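Local coordinates for general negative regulator of transcription subunit 2 (Saccharomyces cerevisiae, PDB 4BY6), which forms part of the core of the CCR4-NOT complex, which degrades mRNA poly(A) tails and regulates transcription, and is required for the integrity of that complex, at residues 53-58 / 68-73; 108-113 / 174-179; 114-119 / 144-149. All coordinates share one frame; numbering follows the deposited sequence.

Contact 1: 53-58 / 68-73; sequences LDTFQS and VEPRFF
In the long connector between helix 35-40 and helix 101-104 the chain doubles back on itself, and residues 53-58 lie beside residues 68-73 in nearly opposite directions, 161° apart. Neither side forms a strand. Leu53 and Asp54 make a short 3-10 turn, and residues 68-73 run in irregular, fairly straight form.

Val68 reaches residues 53-58 through CG2, the methyl held between its own backbone N and carbonyl carbon. This methyl lies 3.8 Å from Thr55 O and 3.9 Å from Phe56 O, and it also comes near CA and CG of Gln57. Two residues on, the pyrrolidine ring of Pro70 presents CB to the backbone of the 3-10 turn, with Asp54 O at 3.5 Å. The same CB meets the methyl CG2 of Thr55 at 4.0 Å. Beyond the ring stands Arg71, whose side chain bends at chi3 (-69°) and approaches the carboxylate of Asp54. Arg71 NH2 lies 3.7 Å from Asp54 OD1, a long salt bridge, with OD1 at the edge of the guanidinium near its plane. The carboxylate and guanidinium planes are 21° apart.

The stronger partner of Asp54 is Arg51, whose NE forms a salt bridge with OD2, so the carboxylate has two arginine partners, Arg51 the closer-bound. Both segments are also within reach of two chains of other proteins, to which the backbone of Leu53, Ser58, Glu69 and Arg71 is hydrogen-bonded.

Across the contact the match is therefore mostly carbon against carbonyl oxygen and methyl, with a single ion pair at its Arg71 end. The two arginines probably favour the charged form of Asp54, while the length of the Arg71 bridge suggests a modest electrostatic attraction.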
loop_
_atom_site.group_PDB
_atom_site.type_symbol
_atom_site.label_atom_id
_atom_site.label_comp_id
_atom_site.label_asym_id
_atom_site.label_seq_id
_atom_site.Cartn_x
_atom_site.Cartn_y
_atom_site.Cartn_z
ATOM N N LEU E 53 -0.669 2.291 -4.304
ATOM C CA LEU E 53 -0.093 1.598 -3.159
ATOM C C LEU E 53 1.308 2.086 -2.775
ATOM O O LEU E 53 1.702 1.989 -1.615
ATOM C CB LEU E 53 -0.068 0.091 -3.431
ATOM C CG LEU E 53 -1.423 -0.601 -3.236
ATOM C CD1 LEU E 53 -1.375 -2.080 -3.592
ATOM C CD2 LEU E 53 -1.886 -0.415 -1.785
ATOM N N ASP E 54 2.044 2.649 -3.724
ATOM C CA ASP E 54 3.426 3.040 -3.458
ATOM C C ASP E 54 3.543 4.373 -2.729
ATOM O O ASP E 54 4.648 4.803 -2.375
ATOM C CB ASP E 54 4.207 3.071 -4.758
ATOM C CG ASP E 54 4.371 1.693 -5.342
ATOM O OD1 ASP E 54 5.360 1.019 -4.946
ATOM O OD2 ASP E 54 3.501 1.282 -6.158
ATOM N N THR E 55 2.391 5.009 -2.517
ATOM C CA THR E 55 2.268 6.248 -1.746
ATOM C C THR E 55 1.172 6.136 -0.686
ATOM O O THR E 55 0.734 7.153 -0.128
ATOM C CB THR E 55 1.974 7.461 -2.653
ATOM O OG1 THR E 55 1.257 7.019 -3.818
ATOM C CG2 THR E 55 3.266 8.078 -3.106
ATOM N N PHE E 56 0.764 4.890 -0.421
ATOM C CA PHE E 56 -0.235 4.520 0.587
ATOM C C PHE E 56 0.177 4.952 1.996
ATOM O O PHE E 56 1.156 4.439 2.569
ATOM C CB PHE E 56 -0.437 3.004 0.544
ATOM C CG PHE E 56 -1.726 2.512 1.159
ATOM C CD1 PHE E 56 -2.945 2.762 0.554
ATOM C CD2 PHE E 56 -1.704 1.727 2.298
ATOM C CE1 PHE E 56 -4.116 2.277 1.095
ATOM C CE2 PHE E 56 -2.872 1.240 2.841
ATOM C CZ PHE E 56 -4.077 1.513 2.236
ATOM N N GLN E 57 -0.593 5.866 2.572
ATOM C CA GLN E 57 -0.261 6.430 3.870
ATOM C C GLN E 57 -0.614 5.490 5.028
ATOM O O GLN E 57 0.243 5.108 5.831
ATOM C CB GLN E 57 -1.002 7.749 4.032
ATOM C CG GLN E 57 -0.600 8.802 3.020
ATOM C CD GLN E 57 -1.679 9.836 2.811
ATOM O OE1 GLN E 57 -2.489 9.713 1.901
ATOM N NE2 GLN E 57 -1.702 10.853 3.657
ATOM N N SER E 58 -1.884 5.106 5.084
ATOM C CA SER E 58 -2.407 4.285 6.160
ATOM C C SER E 58 -3.681 3.579 5.706
ATOM O O SER E 58 -4.346 4.011 4.763
ATOM C CB SER E 58 -2.683 5.155 7.404
ATOM O OG SER E 58 -3.131 4.387 8.517
ATOM N N VAL E 68 3.512 10.502 2.258
ATOM C CA VAL E 68 4.696 9.797 2.735
ATOM C C VAL E 68 5.657 9.625 1.598
ATOM O O VAL E 68 5.264 9.489 0.435
ATOM C CB VAL E 68 4.359 8.401 3.363
ATOM C CG1 VAL E 68 3.556 8.582 4.644
ATOM C CG2 VAL E 68 3.587 7.533 2.394
ATOM N N GLU E 69 6.933 9.654 1.933
ATOM C CA GLU E 69 7.967 9.577 0.916
ATOM C C GLU E 69 8.030 8.183 0.296
ATOM O O GLU E 69 8.241 7.186 0.995
ATOM C CB GLU E 69 9.300 9.980 1.532
ATOM C CG GLU E 69 10.441 10.165 0.568
ATOM C CD GLU E 69 11.668 10.658 1.291
ATOM O OE1 GLU E 69 11.734 11.889 1.541
ATOM O OE2 GLU E 69 12.512 9.802 1.669
ATOM N N PRO E 70 7.808 8.106 -1.020
ATOM C CA PRO E 70 7.870 6.830 -1.739
ATOM C C PRO E 70 9.308 6.385 -1.964
ATOM O O PRO E 70 10.232 7.108 -1.575
ATOM C CB PRO E 70 7.194 7.153 -3.074
ATOM C CG PRO E 70 7.499 8.608 -3.280
ATOM C CD PRO E 70 7.437 9.225 -1.901
ATOM N N ARG E 71 9.489 5.223 -2.586
ATOM C CA ARG E 71 10.799 4.831 -3.074
ATOM C C ARG E 71 11.158 5.734 -4.231
ATOM O O ARG E 71 10.281 6.155 -4.973
ATOM C CB ARG E 71 10.793 3.395 -3.557
ATOM C CG ARG E 71 10.456 2.366 -2.532
ATOM C CD ARG E 71 10.590 0.968 -3.129
ATOM N NE ARG E 71 9.561 0.701 -4.128
ATOM C CZ ARG E 71 9.664 -0.207 -5.087
ATOM N NH1 ARG E 71 10.749 -0.966 -5.175
ATOM N NH2 ARG E 71 8.669 -0.375 -5.944
ATOM N N PHE E 72 12.433 6.046 -4.400
ATOM C CA PHE E 72 12.831 6.797 -5.590
ATOM C C PHE E 72 14.316 6.631 -5.861
ATOM O O PHE E 72 15.096 6.353 -4.953
ATOM C CB PHE E 72 12.474 8.280 -5.462
ATOM C CG PHE E 72 13.235 8.992 -4.396
ATOM C CD1 PHE E 72 14.373 9.715 -4.708
ATOM C CD2 PHE E 72 12.817 8.944 -3.080
ATOM C CE1 PHE E 72 15.073 10.379 -3.730
ATOM C CE2 PHE E 72 13.519 9.603 -2.102
ATOM C CZ PHE E 72 14.649 10.319 -2.429
ATOM N N PHE E 73 14.703 6.805 -7.119
ATOM C CA PHE E 73 16.087 6.566 -7.497
ATOM C C PHE E 73 16.901 7.848 -7.702
ATOM O O PHE E 73 16.515 8.739 -8.465
ATOM C CB PHE E 73 16.149 5.729 -8.764
ATOM C CG PHE E 73 17.536 5.496 -9.239
ATOM C CD1 PHE E 73 18.431 4.785 -8.455
ATOM C CD2 PHE E 73 17.967 6.027 -10.438
ATOM C CE1 PHE E 73 19.713 4.578 -8.877
ATOM C CE2 PHE E 73 19.246 5.830 -10.862
ATOM C CZ PHE E 73 20.122 5.102 -10.084
#

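Contact 2: 108-113 / 174-179; sequences QDETLF and QRWEKC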
loop_
_atom_site.group_PDB
_atom_site.type_symbol
_atom_site.label_atom_id
_atom_site.label_comp_id
_atom_site.label_asym_id
_atom_site.label_seq_id
_atom_site.Cartn_x
_atom_site.Cartn_y
_atom_site.Cartn_z
ATOM N N GLN E 108 14.443 34.067 -9.623
ATOM C CA GLN E 108 13.154 34.682 -9.896
ATOM C C GLN E 108 12.257 34.778 -8.643
ATOM O O GLN E 108 12.444 34.038 -7.658
ATOM C CB GLN E 108 12.455 33.902 -10.993
ATOM C CG GLN E 108 13.313 33.749 -12.222
ATOM C CD GLN E 108 12.544 33.134 -13.359
ATOM O OE1 GLN E 108 11.308 33.151 -13.367
ATOM N NE2 GLN E 108 13.258 32.558 -14.313
ATOM N N ASP E 109 11.256 35.655 -8.711
ATOM C CA ASP E 109 10.374 35.896 -7.572
ATOM C C ASP E 109 9.894 34.578 -6.963
ATOM O O ASP E 109 10.018 34.372 -5.747
ATOM C CB ASP E 109 9.145 36.734 -7.982
ATOM C CG ASP E 109 9.487 38.167 -8.409
ATOM O OD1 ASP E 109 10.627 38.646 -8.174
ATOM O OD2 ASP E 109 8.588 38.808 -9.018
ATOM N N GLU E 110 9.363 33.686 -7.802
ATOM C CA GLU E 110 8.836 32.416 -7.304
ATOM C C GLU E 110 9.883 31.646 -6.525
ATOM O O GLU E 110 9.588 31.129 -5.447
ATOM C CB GLU E 110 8.313 31.541 -8.430
ATOM C CG GLU E 110 6.851 31.674 -8.685
ATOM C CD GLU E 110 6.585 32.517 -9.884
ATOM O OE1 GLU E 110 7.409 33.436 -10.142
ATOM O OE2 GLU E 110 5.568 32.254 -10.570
ATOM N N THR E 111 11.110 31.584 -7.039
ATOM C CA THR E 111 12.152 30.866 -6.304
ATOM C C THR E 111 12.397 31.461 -4.910
ATOM O O THR E 111 12.541 30.712 -3.928
ATOM C CB THR E 111 13.446 30.822 -7.118
ATOM O OG1 THR E 111 13.211 29.980 -8.251
ATOM C CG2 THR E 111 14.613 30.237 -6.306
ATOM N N LEU E 112 12.377 32.794 -4.814
ATOM C CA LEU E 112 12.508 33.483 -3.528
ATOM C C LEU E 112 11.325 33.145 -2.589
ATOM O O LEU E 112 11.516 32.914 -1.375
ATOM C CB LEU E 112 12.579 34.991 -3.737
ATOM C CG LEU E 112 13.617 35.580 -4.687
ATOM C CD1 LEU E 112 13.346 37.065 -4.849
ATOM C CD2 LEU E 112 15.010 35.338 -4.158
ATOM N N PHE E 113 10.114 33.109 -3.149
ATOM C CA PHE E 113 8.953 32.721 -2.365
ATOM C C PHE E 113 9.146 31.314 -1.782
ATOM O O PHE E 113 8.886 31.066 -0.600
ATOM C CB PHE E 113 7.686 32.757 -3.212
ATOM C CG PHE E 113 7.233 34.132 -3.578
ATOM C CD1 PHE E 113 7.437 35.198 -2.716
ATOM C CD2 PHE E 113 6.571 34.353 -4.782
ATOM C CE1 PHE E 113 6.990 36.465 -3.051
ATOM C CE2 PHE E 113 6.123 35.622 -5.135
ATOM C CZ PHE E 113 6.335 36.682 -4.281
ATOM N N GLN E 174 0.225 27.781 -2.126
ATOM C CA GLN E 174 -0.411 26.468 -2.239
ATOM C C GLN E 174 -0.850 26.185 -3.675
ATOM O O GLN E 174 -0.792 25.049 -4.140
ATOM C CB GLN E 174 -1.610 26.363 -1.299
ATOM C CG GLN E 174 -1.231 26.341 0.165
ATOM C CD GLN E 174 -0.439 25.111 0.523
ATOM O OE1 GLN E 174 -0.530 24.084 -0.150
ATOM N NE2 GLN E 174 0.357 25.207 1.582
ATOM N N ARG E 175 -1.264 27.225 -4.387
ATOM C CA ARG E 175 -1.631 27.073 -5.792
ATOM C C ARG E 175 -0.491 27.476 -6.745
ATOM O O ARG E 175 -0.589 27.289 -7.979
ATOM C CB ARG E 175 -2.879 27.887 -6.104
ATOM C CG ARG E 175 -4.131 27.318 -5.524
ATOM C CD ARG E 175 -5.307 28.236 -5.789
ATOM N NE ARG E 175 -5.800 28.793 -4.533
ATOM C CZ ARG E 175 -6.783 28.256 -3.818
ATOM N NH1 ARG E 175 -7.395 27.155 -4.243
ATOM N NH2 ARG E 175 -7.161 28.826 -2.681
ATOM N N TRP E 176 0.570 28.041 -6.169
ATOM C CA TRP E 176 1.689 28.554 -6.949
ATOM C C TRP E 176 1.147 29.444 -8.071
ATOM O O TRP E 176 1.302 29.176 -9.255
ATOM C CB TRP E 176 2.546 27.410 -7.497
ATOM C CG TRP E 176 3.971 27.785 -7.465
ATOM C CD1 TRP E 176 4.784 28.035 -8.533
ATOM C CD2 TRP E 176 4.760 28.020 -6.294
ATOM N NE1 TRP E 176 6.040 28.395 -8.093
ATOM C CE2 TRP E 176 6.044 28.398 -6.721
ATOM C CE3 TRP E 176 4.510 27.928 -4.931
ATOM C CZ2 TRP E 176 7.070 28.686 -5.828
ATOM C CZ3 TRP E 176 5.525 28.221 -4.048
ATOM C CH2 TRP E 176 6.784 28.598 -4.490
ATOM N N GLU E 177 0.451 30.491 -7.670
ATOM C CA GLU E 177 -0.199 31.377 -8.604
ATOM C C GLU E 177 -0.139 32.784 -8.069
ATOM O O GLU E 177 -0.202 32.989 -6.847
ATOM C CB GLU E 177 -1.653 30.994 -8.799
ATOM C CG GLU E 177 -1.897 29.868 -9.728
ATOM C CD GLU E 177 -3.375 29.653 -9.891
ATOM O OE1 GLU E 177 -4.140 30.352 -9.182
ATOM O OE2 GLU E 177 -3.767 28.802 -10.720
ATOM N N LYS E 178 -0.042 33.749 -8.981
ATOM C CA LYS E 178 -0.263 35.142 -8.637
ATOM C C LYS E 178 -1.755 35.367 -8.800
ATOM O O LYS E 178 -2.363 34.811 -9.706
ATOM C CB LYS E 178 0.562 36.074 -9.513
ATOM C CG LYS E 178 2.056 35.878 -9.370
ATOM C CD LYS E 178 2.801 36.884 -10.204
ATOM C CE LYS E 178 4.288 36.596 -10.167
ATOM N NZ LYS E 178 5.085 37.735 -10.705
ATOM N N CYS E 179 -2.354 36.106 -7.878
ATOM C CA CYS E 179 -3.798 36.276 -7.855
ATOM C C CYS E 179 -4.146 37.761 -7.666
ATOM O O CYS E 179 -3.820 38.351 -6.631
ATOM C CB CYS E 179 -4.414 35.407 -6.743
ATOM S SG CYS E 179 -6.198 35.670 -6.454
#
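The backbones of helix 109-118 and the turn leading into strand 177-186 stay apart, their nearest alpha carbons, of Glu110 and Trp176, lying 8.1 Å from each other, and side chains bridge the interval. This is the first turn of the helix laid against the turn between strands 163-172 and 177-186 of the antiparallel sheet in the SH3-like C-terminal domain of the NOT2/3/5 family. On the sheet side, Trp176 and Glu177 form a G1 bulge opposite Asp172, and Trp176 accordingly has positive phi and psi (49° and 60°).

From that bulge the indole extends to the helix and meets Glu110 obliquely. Its NE1 approaches the aliphatic part of the glutamate, 3.4 Å from CG and 3.9 Å from CB, while CZ2 lies 3.5 Å from Glu110 O. The glutamate chain bends at chi2, and its carboxylate plane is turned 40° from the ring. One helical turn on, Phe113 brings CB to within 4.4 Å of Trp176 CH2. Both aromatic residues also meet Phe171 of strand 163-172: Phe113 stacks on it, and Trp176 is edge-to-face with it.

Lys178 runs extended beyond CG and crosses the side chain of Asp109 at about a right angle. Its ammonium stands near two carboxylates without forming a salt bridge to either, NZ being 4.9 Å from Glu110 OE1. The firmer partner of Asp109 is Arg135, bound through OD1, and Trp137 NE1 gives OD2 a weak hydrogen bond. The lysine would probably add a diffuse attraction at this exposed margin, whereas Trp176 and Phe113 are buried. The nearer approach of the ammonium to an acid is that of Lys178 NZ to Asp109 OD2, 4.0 Å.

Contact 3: 114-119 / 144-149; sequences FLFYKH and KAWLTK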
loop_
_atom_site.group_PDB
_atom_site.type_symbol
_atom_site.label_atom_id
_atom_site.label_comp_id
_atom_site.label_asym_id
_atom_site.label_seq_id
_atom_site.Cartn_x
_atom_site.Cartn_y
_atom_site.Cartn_z
ATOM N N PHE E 114 9.576 30.393 -2.640
ATOM C CA PHE E 114 9.841 29.019 -2.245
ATOM C C PHE E 114 10.799 28.951 -1.052
ATOM O O PHE E 114 10.513 28.317 -0.026
ATOM C CB PHE E 114 10.425 28.254 -3.418
ATOM C CG PHE E 114 10.715 26.830 -3.119
ATOM C CD1 PHE E 114 9.770 25.848 -3.402
ATOM C CD2 PHE E 114 11.940 26.460 -2.562
ATOM C CE1 PHE E 114 10.026 24.508 -3.127
ATOM C CE2 PHE E 114 12.216 25.112 -2.278
ATOM C CZ PHE E 114 11.257 24.139 -2.565
ATOM N N LEU E 115 11.951 29.594 -1.204
ATOM C CA LEU E 115 12.917 29.649 -0.114
ATOM C C LEU E 115 12.345 30.279 1.161
ATOM O O LEU E 115 12.489 29.723 2.249
ATOM C CB LEU E 115 14.147 30.425 -0.565
ATOM C CG LEU E 115 15.001 29.657 -1.554
ATOM C CD1 LEU E 115 16.047 30.598 -2.139
ATOM C CD2 LEU E 115 15.640 28.443 -0.845
ATOM N N PHE E 116 11.686 31.428 1.014
ATOM C CA PHE E 116 11.110 32.157 2.144
ATOM C C PHE E 116 10.096 31.305 2.930
ATOM O O PHE E 116 9.984 31.413 4.149
ATOM C CB PHE E 116 10.444 33.441 1.644
ATOM C CG PHE E 116 9.647 34.170 2.690
ATOM C CD1 PHE E 116 10.246 35.105 3.511
ATOM C CD2 PHE E 116 8.281 33.921 2.845
ATOM C CE1 PHE E 116 9.512 35.793 4.474
ATOM C CE2 PHE E 116 7.531 34.608 3.800
ATOM C CZ PHE E 116 8.145 35.549 4.613
ATOM N N TYR E 117 9.351 30.467 2.222
ATOM C CA TYR E 117 8.367 29.612 2.861
ATOM C C TYR E 117 8.947 28.263 3.273
ATOM O O TYR E 117 8.257 27.487 3.923
ATOM C CB TYR E 117 7.181 29.378 1.940
ATOM C CG TYR E 117 6.203 30.516 1.900
ATOM C CD1 TYR E 117 5.328 30.747 2.960
ATOM C CD2 TYR E 117 6.142 31.365 0.801
ATOM C CE1 TYR E 117 4.414 31.781 2.930
ATOM C CE2 TYR E 117 5.231 32.415 0.766
ATOM C CZ TYR E 117 4.364 32.614 1.832
ATOM O OH TYR E 117 3.463 33.662 1.789
ATOM N N LYS E 118 10.186 27.956 2.882
ATOM C CA LYS E 118 10.734 26.632 3.209
ATOM C C LYS E 118 11.753 26.628 4.354
ATOM O O LYS E 118 11.954 25.597 5.002
ATOM C CB LYS E 118 11.372 25.984 1.983
ATOM C CG LYS E 118 11.384 24.469 2.074
ATOM C CD LYS E 118 12.457 23.823 1.192
ATOM C CE LYS E 118 12.499 22.304 1.375
ATOM N NZ LYS E 118 13.290 21.641 0.296
ATOM N N HIS E 119 12.388 27.771 4.607
ATOM C CA HIS E 119 13.442 27.842 5.622
ATOM C C HIS E 119 13.249 28.960 6.653
ATOM O O HIS E 119 13.984 29.949 6.655
ATOM C CB HIS E 119 14.797 27.990 4.927
ATOM C CG HIS E 119 15.066 26.893 3.957
ATOM N ND1 HIS E 119 15.443 25.629 4.357
ATOM C CD2 HIS E 119 14.982 26.851 2.601
ATOM C CE1 HIS E 119 15.594 24.855 3.291
ATOM N NE2 HIS E 119 15.316 25.575 2.217
ATOM N N LYS E 144 0.317 36.253 6.191
ATOM C CA LYS E 144 1.592 35.611 5.854
ATOM C C LYS E 144 1.632 35.334 4.361
ATOM O O LYS E 144 1.810 34.208 3.897
ATOM C CB LYS E 144 1.792 34.355 6.687
ATOM C CG LYS E 144 1.447 34.646 8.152
ATOM C CD LYS E 144 2.348 33.950 9.150
ATOM C CE LYS E 144 2.274 34.654 10.493
ATOM N NZ LYS E 144 3.367 34.250 11.438
ATOM N N ALA E 145 1.427 36.400 3.610
ATOM C CA ALA E 145 1.381 36.303 2.175
ATOM C C ALA E 145 1.973 37.569 1.578
ATOM O O ALA E 145 1.778 38.652 2.134
ATOM C CB ALA E 145 -0.020 36.117 1.726
ATOM N N TRP E 146 2.682 37.434 0.459
ATOM C CA TRP E 146 3.256 38.600 -0.220
ATOM C C TRP E 146 2.303 39.190 -1.264
ATOM O O TRP E 146 1.623 38.455 -2.005
ATOM C CB TRP E 146 4.568 38.242 -0.910
ATOM C CG TRP E 146 5.710 37.869 -0.021
ATOM C CD1 TRP E 146 5.974 36.642 0.511
ATOM C CD2 TRP E 146 6.777 38.722 0.394
ATOM N NE1 TRP E 146 7.133 36.686 1.254
ATOM C CE2 TRP E 146 7.645 37.951 1.193
ATOM C CE3 TRP E 146 7.073 40.069 0.181
ATOM C CZ2 TRP E 146 8.787 38.476 1.766
ATOM C CZ3 TRP E 146 8.202 40.587 0.741
ATOM C CH2 TRP E 146 9.052 39.795 1.530
ATOM N N LEU E 147 2.276 40.516 -1.343
ATOM C CA LEU E 147 1.461 41.203 -2.333
ATOM C C LEU E 147 2.267 42.280 -2.993
ATOM O O LEU E 147 3.210 42.790 -2.397
ATOM C CB LEU E 147 0.223 41.814 -1.690
ATOM C CG LEU E 147 0.515 42.705 -0.489
ATOM C CD1 LEU E 147 0.761 44.121 -0.891
ATOM C CD2 LEU E 147 -0.692 42.672 0.372
ATOM N N THR E 148 1.894 42.658 -4.206
ATOM C CA THR E 148 2.526 43.824 -4.811
ATOM C C THR E 148 1.522 44.571 -5.641
ATOM O O THR E 148 0.545 43.992 -6.087
ATOM C CB THR E 148 3.782 43.459 -5.662
ATOM O OG1 THR E 148 4.242 44.642 -6.334
ATOM C CG2 THR E 148 3.461 42.412 -6.705
ATOM N N LYS E 149 1.754 45.868 -5.813
ATOM C CA LYS E 149 0.828 46.727 -6.540
ATOM C C LYS E 149 0.543 46.229 -7.962
ATOM O O LYS E 149 1.440 45.763 -8.659
ATOM C CB LYS E 149 1.376 48.154 -6.576
ATOM C CG LYS E 149 0.687 49.081 -7.543
ATOM C CD LYS E 149 1.247 50.519 -7.442
ATOM C CE LYS E 149 0.684 51.409 -8.569
ATOM N NZ LYS E 149 0.946 52.868 -8.379
#
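The hydroxyl of Tyr117 donates a hydrogen bond of 2.7 Å from OH to Lys144 O. The carbonyl lies at the edge of the tyrosine ring, in its plane. Seen from the acceptor, the C=O...donor angle is 124° and the donor is tilted 35° from the carbonyl plane. The same OH rests 3.4 Å from Ala145 CA, so the ring ends against the backbone where strand 145-149 begins.

Beside this bond Phe116 and Trp146 form a T-shaped pair, with the edge of the indole toward the face of the phenyl ring. The centroids of the phenylalanine ring and the five-membered indole ring are 4.6 Å apart. NE1 of Trp146 sits over the phenyl face, displaced toward the rim and nearest to CE2 of Phe116 at 3.3 Å. Farther along the indole, CZ2 lies 3.9 Å from Phe116 CE1. Phe116 has CG anti to its backbone N (chi1 172°), which carries the ring's first carbon toward the strand.

Here the later part of helix 109-118 packs on the antiparallel sheet of the SH3-like domain. Helix segment 114-118 and strand 145-149 run roughly antiparallel, their axes 11.1 Å apart at closest. Lys144 and Ala145 form a G1 bulge opposite His140, and the bulge presents the carbonyl that Tyr117 binds. Tyr139 adds a further edge-to-face neighbour to Phe116.

An alanine in place of Phe116 would probably open a gap beside the indole and leave Trp146 NE1 without the aromatic face it now approaches. The two neighbouring rings also pack together, Phe116 CD2 lying over the centre of the Tyr117 ring, 3.9 Å above its plane.

How the contacts relate
Along the chain contact 1 closes before the others open, and contact 3 is nested inside the loop closed by contact 2. Contacts 2 and 3 have centres 8 Å apart and share helix 109-118, whose successive turns pack on one antiparallel sheet. They touch directly: Phe113 CE1 lies 3.6 Å from Trp146 CG, joining them into one aromatic core. Contact 1 stands apart in the extended connector, its centre about 27 Å from that of contact 2 and 29 Å from that of contact 3, touching neither. The chain thus combines a compact domain with an outlying connector, and both lie against other proteins, consistent with its role in complex integrity.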